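Local coordinates for capsid protein (Infectious hypodermal and hematopoietic necrosis virus, PDB 3N7X) that forms the icosahedral shell of a shrimp densovirus, sixty copies of a beta-barrel subunit assembling into a capsid that binds calcium ions, at residues Y55-A60 and I175-L180; V118-M123 and V285-F290. All blocks are in the same frame, centred on the assembly; numbering follows the deposited sequence.

Contact 1 of 2, residues Y55-A60 and I175-L180; sequences YFEFDA and IQNPQL. With CA (calcium ion), chain B.
P178 CD sits over one face of the F56 ring, above its centre, 3.4 Å from the ring centroid and 9° off the normal. The first torsion of F56 (chi1 -69°) sets CG beside the backbone N, and the contact with P178 joins strand 45-59 to the turn that links helix 171-176 to strand 179-182. P178 CG comes obliquely to the neighbouring ring of F58, at 4.0 Å from CZ, which makes the proline the shared apolar partner of two alternate strand residues.

Beside this CH-pi contact the interface turns polar. N177 is the first residue to abandon helical geometry, and its CG, anti to the backbone N (chi1 -157°), carries the amide toward the strand. The N-H of E57 reaches N177 OD1 at 2.9 Å, in the carbonyl plane and on a lone pair. N177 ND2 returns only a weak bond to E57 O at 3.3 Å; its firmer acceptor is P178 O, 2.9 Å away.

Beyond the amide lies a calcium ion, bound at 2.4 Å by Y55 O and by Q176 O, with three waters at the same distance and E191 of a second subunit completing the sphere. One water donates to both E57 OE1 and N177 OD1, another to E57 OE2, and a third to I175 O.

E57 and N177 are thus second-shell residues that orient metal-bound water, and the nearby carboxylate probably adds to the negative field around the cation. The chemistry implies a joint in two layers: the proline contact and the asparagine bond tie strand to turn within one chain, while the metal draws two backbone carbonyls of that joint and a glutamate of the adjoining copy onto one centre.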
loop_
_atom_site.group_PDB
_atom_site.type_symbol
_atom_site.label_atom_id
_atom_site.label_comp_id
_atom_site.label_asym_id
_atom_site.label_seq_id
_atom_site.Cartn_x
_atom_site.Cartn_y
_atom_site.Cartn_z
ATOM N N TYR A 55 46.128 22.213 -85.030
ATOM C CA TYR A 55 46.633 23.529 -84.646
ATOM C C TYR A 55 45.898 24.541 -85.510
ATOM O O TYR A 55 45.792 24.357 -86.730
ATOM C CB TYR A 55 48.123 23.708 -84.948
ATOM C CG TYR A 55 49.097 22.815 -84.221
ATOM C CD1 TYR A 55 49.018 22.619 -82.843
ATOM C CD2 TYR A 55 50.150 22.216 -84.913
ATOM C CE1 TYR A 55 49.968 21.845 -82.174
ATOM C CE2 TYR A 55 51.102 21.447 -84.257
ATOM C CZ TYR A 55 51.009 21.264 -82.891
ATOM O OH TYR A 55 51.965 20.503 -82.254
ATOM N N PHE A 56 45.397 25.603 -84.888
ATOM C CA PHE A 56 44.713 26.662 -85.619
ATOM C C PHE A 56 45.400 27.986 -85.310
ATOM O O PHE A 56 45.894 28.192 -84.192
ATOM C CB PHE A 56 43.240 26.776 -85.205
ATOM C CG PHE A 56 42.378 25.620 -85.639
ATOM C CD1 PHE A 56 42.752 24.802 -86.700
ATOM C CD2 PHE A 56 41.148 25.391 -85.019
ATOM C CE1 PHE A 56 41.915 23.774 -87.139
ATOM C CE2 PHE A 56 40.301 24.368 -85.449
ATOM C CZ PHE A 56 40.685 23.557 -86.512
ATOM N N GLU A 57 45.444 28.875 -86.298
ATOM C CA GLU A 57 46.041 30.193 -86.112
ATOM C C GLU A 57 45.009 31.228 -86.535
ATOM O O GLU A 57 44.203 30.974 -87.429
ATOM C CB GLU A 57 47.307 30.363 -86.955
ATOM C CG GLU A 57 48.426 29.384 -86.651
ATOM C CD GLU A 57 48.245 28.056 -87.365
ATOM O OE1 GLU A 57 47.850 28.078 -88.551
ATOM O OE2 GLU A 57 48.506 26.995 -86.751
ATOM N N PHE A 58 45.038 32.391 -85.898
ATOM C CA PHE A 58 44.085 33.447 -86.210
ATOM C C PHE A 58 44.713 34.826 -86.113
ATOM O O PHE A 58 45.649 35.036 -85.339
ATOM C CB PHE A 58 42.924 33.433 -85.212
ATOM C CG PHE A 58 42.162 32.145 -85.164
ATOM C CD1 PHE A 58 41.243 31.826 -86.157
ATOM C CD2 PHE A 58 42.342 31.259 -84.101
ATOM C CE1 PHE A 58 40.510 30.645 -86.094
ATOM C CE2 PHE A 58 41.616 30.076 -84.029
ATOM C CZ PHE A 58 40.697 29.767 -85.027
ATOM N N ASP A 59 44.185 35.761 -86.895
ATOM C CA ASP A 59 44.622 37.149 -86.834
ATOM C C ASP A 59 43.323 37.952 -86.796
ATOM O O ASP A 59 42.255 37.375 -86.611
ATOM C CB ASP A 59 45.489 37.546 -88.036
ATOM C CG ASP A 59 44.777 37.391 -89.361
ATOM O OD1 ASP A 59 43.527 37.357 -89.389
ATOM O OD2 ASP A 59 45.480 37.319 -90.388
ATOM N N ALA A 60 43.402 39.264 -86.976
ATOM C CA ALA A 60 42.205 40.092 -86.920
ATOM C C ALA A 60 41.285 39.971 -88.138
ATOM O O ALA A 60 40.373 40.787 -88.310
ATOM C CB ALA A 60 42.597 41.546 -86.697
ATOM N N ILE A 175 40.256 21.605 -93.071
ATOM C CA ILE A 175 40.843 20.726 -92.075
ATOM C C ILE A 175 42.070 21.415 -91.491
ATOM O O ILE A 175 42.344 21.326 -90.295
ATOM C CB ILE A 175 41.260 19.383 -92.697
ATOM C CG1 ILE A 175 40.013 18.606 -93.117
ATOM C CG2 ILE A 175 42.085 18.579 -91.706
ATOM C CD1 ILE A 175 40.312 17.243 -93.705
ATOM N N GLN A 176 42.806 22.112 -92.344
ATOM C CA GLN A 176 44.001 22.816 -91.909
ATOM C C GLN A 176 43.667 23.949 -90.945
ATOM O O GLN A 176 44.393 24.190 -89.976
ATOM C CB GLN A 176 44.744 23.386 -93.121
ATOM C CG GLN A 176 45.716 22.415 -93.782
ATOM C CD GLN A 176 45.935 22.706 -95.268
ATOM O OE1 GLN A 176 45.990 23.865 -95.691
ATOM N NE2 GLN A 176 46.069 21.648 -96.064
ATOM N N ASN A 177 42.551 24.628 -91.192
ATOM C CA ASN A 177 42.195 25.766 -90.360
ATOM C C ASN A 177 40.807 26.305 -90.688
ATOM O O ASN A 177 40.270 26.064 -91.771
ATOM C CB ASN A 177 43.220 26.889 -90.612
ATOM C CG ASN A 177 43.321 27.881 -89.464
ATOM O OD1 ASN A 177 44.073 27.668 -88.508
ATOM N ND2 ASN A 177 42.564 28.968 -89.552
ATOM N N PRO A 178 40.193 27.015 -89.733
ATOM C CA PRO A 178 38.870 27.584 -89.997
ATOM C C PRO A 178 39.122 28.617 -91.097
ATOM O O PRO A 178 40.147 29.299 -91.079
ATOM C CB PRO A 178 38.510 28.232 -88.666
ATOM C CG PRO A 178 39.133 27.285 -87.677
ATOM C CD PRO A 178 40.487 27.009 -88.286
ATOM N N GLN A 179 38.207 28.728 -92.052
ATOM C CA GLN A 179 38.386 29.664 -93.159
ATOM C C GLN A 179 37.576 30.949 -93.019
ATOM O O GLN A 179 36.564 30.989 -92.315
ATOM C CB GLN A 179 38.035 28.963 -94.472
ATOM C CG GLN A 179 38.899 27.744 -94.748
ATOM C CD GLN A 179 40.377 28.096 -94.810
ATOM O OE1 GLN A 179 40.784 28.964 -95.582
ATOM N NE2 GLN A 179 41.187 27.422 -93.999
ATOM N N LEU A 180 38.027 32.003 -93.694
ATOM C CA LEU A 180 37.336 33.284 -93.634
ATOM C C LEU A 180 36.023 33.297 -94.403
ATOM O O LEU A 180 35.921 32.769 -95.511
ATOM C CB LEU A 180 38.236 34.404 -94.156
ATOM C CG LEU A 180 39.384 34.855 -93.250
ATOM C CD1 LEU A 180 40.149 35.972 -93.945
ATOM C CD2 LEU A 180 38.839 35.337 -91.905
HETATM CA CA CA B . 46.448 23.690 -88.959
HETATM O O HOH W 1 46.213 26.031 -89.325
HETATM O O HOH W 2 48.494 24.839 -88.396
HETATM O O HOH W 3 45.089 21.703 -88.786
#

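Contact 2 of 2, residues V118-M123 and V285-F290; sequences VVMHSM and VQADFF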
loop_
_atom_site.group_PDB
_atom_site.type_symbol
_atom_site.label_atom_id
_atom_site.label_comp_id
_atom_site.label_asym_id
_atom_site.label_seq_id
_atom_site.Cartn_x
_atom_site.Cartn_y
_atom_site.Cartn_z
ATOM N N VAL A 118 34.302 20.151 -80.395
ATOM C CA VAL A 118 35.684 20.582 -80.317
ATOM C C VAL A 118 35.943 21.303 -79.022
ATOM O O VAL A 118 35.027 21.836 -78.387
ATOM C CB VAL A 118 36.026 21.581 -81.431
ATOM C CG1 VAL A 118 37.528 21.823 -81.487
ATOM C CG2 VAL A 118 35.530 21.059 -82.738
ATOM N N VAL A 119 37.211 21.317 -78.646
ATOM C CA VAL A 119 37.652 22.022 -77.465
ATOM C C VAL A 119 38.928 22.716 -77.893
ATOM O O VAL A 119 39.882 22.060 -78.306
ATOM C CB VAL A 119 37.992 21.078 -76.296
ATOM C CG1 VAL A 119 38.416 21.899 -75.089
ATOM C CG2 VAL A 119 36.799 20.228 -75.948
ATOM N N MET A 120 38.938 24.039 -77.832
ATOM C CA MET A 120 40.139 24.774 -78.187
ATOM C C MET A 120 40.785 25.176 -76.876
ATOM O O MET A 120 40.094 25.593 -75.942
ATOM C CB MET A 120 39.798 26.013 -79.008
ATOM C CG MET A 120 39.173 25.699 -80.356
ATOM S SD MET A 120 38.993 27.171 -81.394
ATOM C CE MET A 120 37.689 28.077 -80.521
ATOM N N HIS A 121 42.103 25.034 -76.796
ATOM C CA HIS A 121 42.813 25.382 -75.579
ATOM C C HIS A 121 44.266 25.721 -75.864
ATOM O O HIS A 121 44.694 25.749 -77.017
ATOM C CB HIS A 121 42.754 24.216 -74.581
ATOM C CG HIS A 121 43.423 22.962 -75.063
ATOM N ND1 HIS A 121 42.771 22.006 -75.814
ATOM C CD2 HIS A 121 44.690 22.508 -74.899
ATOM C CE1 HIS A 121 43.606 21.016 -76.090
ATOM N NE2 HIS A 121 44.777 21.297 -75.547
ATOM N N SER A 122 45.012 25.993 -74.796
ATOM C CA SER A 122 46.432 26.290 -74.890
ATOM C C SER A 122 46.790 27.411 -75.858
ATOM O O SER A 122 47.755 27.299 -76.616
ATOM C CB SER A 122 47.181 25.022 -75.292
ATOM O OG SER A 122 46.957 23.995 -74.349
ATOM N N MET A 123 46.028 28.496 -75.831
ATOM C CA MET A 123 46.308 29.608 -76.723
ATOM C C MET A 123 47.690 30.218 -76.511
ATOM O O MET A 123 48.152 30.365 -75.379
ATOM C CB MET A 123 45.272 30.710 -76.549
ATOM C CG MET A 123 45.597 31.941 -77.365
ATOM S SD MET A 123 44.439 33.267 -77.077
ATOM C CE MET A 123 42.953 32.560 -77.826
ATOM N N VAL A 285 46.187 28.028 -81.352
ATOM C CA VAL A 285 45.556 27.215 -80.327
ATOM C C VAL A 285 45.576 25.761 -80.752
ATOM O O VAL A 285 45.872 25.447 -81.903
ATOM C CB VAL A 285 44.074 27.624 -80.107
ATOM C CG1 VAL A 285 43.976 29.106 -79.795
ATOM C CG2 VAL A 285 43.251 27.280 -81.340
ATOM N N GLN A 286 45.276 24.876 -79.809
ATOM C CA GLN A 286 45.196 23.456 -80.106
ATOM C C GLN A 286 43.701 23.176 -80.118
ATOM O O GLN A 286 42.959 23.705 -79.290
ATOM C CB GLN A 286 45.865 22.610 -79.022
ATOM C CG GLN A 286 45.892 21.132 -79.380
ATOM C CD GLN A 286 46.508 20.266 -78.301
ATOM O OE1 GLN A 286 47.538 20.613 -77.723
ATOM N NE2 GLN A 286 45.888 19.119 -78.035
ATOM N N ALA A 287 43.251 22.363 -81.062
ATOM C CA ALA A 287 41.836 22.049 -81.149
ATOM C C ALA A 287 41.639 20.544 -81.194
ATOM O O ALA A 287 42.103 19.876 -82.118
ATOM C CB ALA A 287 41.235 22.701 -82.387
ATOM N N ASP A 288 40.956 20.012 -80.187
ATOM C CA ASP A 288 40.700 18.581 -80.122
ATOM C C ASP A 288 39.276 18.301 -80.590
ATOM O O ASP A 288 38.322 18.931 -80.126
ATOM C CB ASP A 288 40.935 18.071 -78.696
ATOM C CG ASP A 288 42.381 18.282 -78.227
ATOM O OD1 ASP A 288 43.287 18.384 -79.091
ATOM O OD2 ASP A 288 42.615 18.333 -76.996
ATOM N N PHE A 289 39.150 17.362 -81.525
ATOM C CA PHE A 289 37.866 16.994 -82.117
ATOM C C PHE A 289 37.440 15.582 -81.788
ATOM O O PHE A 289 38.277 14.697 -81.608
ATOM C CB PHE A 289 37.939 17.079 -83.643
ATOM C CG PHE A 289 38.099 18.468 -84.178
ATOM C CD1 PHE A 289 37.031 19.112 -84.797
ATOM C CD2 PHE A 289 39.324 19.126 -84.094
ATOM C CE1 PHE A 289 37.181 20.395 -85.332
ATOM C CE2 PHE A 289 39.486 20.406 -84.623
ATOM C CZ PHE A 289 38.411 21.043 -85.244
ATOM N N PHE A 290 36.129 15.367 -81.750
ATOM C CA PHE A 290 35.593 14.039 -81.502
ATOM C C PHE A 290 34.195 13.930 -82.108
ATOM O O PHE A 290 33.462 14.920 -82.200
ATOM C CB PHE A 290 35.509 13.738 -80.000
ATOM C CG PHE A 290 34.355 14.408 -79.318
ATOM C CD1 PHE A 290 34.461 15.726 -78.867
ATOM C CD2 PHE A 290 33.132 13.750 -79.193
ATOM C CE1 PHE A 290 33.364 16.381 -78.305
ATOM C CE2 PHE A 290 32.027 14.396 -78.633
ATOM C CZ PHE A 290 32.145 15.716 -78.189
#
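Two rings mark the two faces of this antiparallel pairing, an example of the strand pairing from which the parvovirus jelly-roll barrel is built. On one face of the F289 ring lies V118 CG1, over the centre and 3.9 Å from the centroid. On the other side of the sheet, the H121 imidazole has Q286 CB over one face, shifted toward the rim at 4.1 Å from the centroid, and the D288 carboxylate at its edge, with the two planes 64° apart.

Strands 118-123 and 285-290 run at 160° to each other. V119 with D288 and H121 with Q286 are hydrogen-bonded pairs, whereas V118 with F289 and M120 with A287 are non-hydrogen-bonded. V119 N and D288 O meet at 3.0 Å, and the same pair is closed by D288 N to V119 O.

The chemistry separates by face. A287 CB lies 3.9 Å from V118 CG1 and also faces M120 CG, while M203 of strand 199-203 covers M120 and V285, giving an apolar barrel interior. On the opposite face the Q286 chain, with CG anti to the backbone N (chi1 -175°), runs alongside H121. Its NE2 donates to the syn lone pair of D288 OD1 at 2.9 Å. D288 OD2 accepts from L38 N of a third subunit, which brings a neighbour's N-terminal segment onto this surface.

After H121 has paired with Q286, S122 is an additional residue, its backbone in the left-handed region and its OG bonded to Q202 of the second subunit and H35 of the third. M123 therefore comes opposite V285, with M123 CB 3.8 Å from V285 CG1.

In the fold
Both contacts are buried and share one sheet, because strand 45-59 of contact 1 and strand 281-296 of contact 2 are neighbours in it, F56 O lying 2.9 Å from V285 N in a probable hydrogen bond. Contact 2 is regular pairing within that sheet; contact 1 crosses from it to a turn leading into a strand of the other sheet. Their apolar sides meet where the F56 ring packs on A287 and F289. Their polar sides both reach neighbouring subunits, but differently: contact 1 adds a metal ion to direct bonds from Y55 OH to the second subunit, whereas contact 2 offers side-chain hydrogen bonds to the second and third.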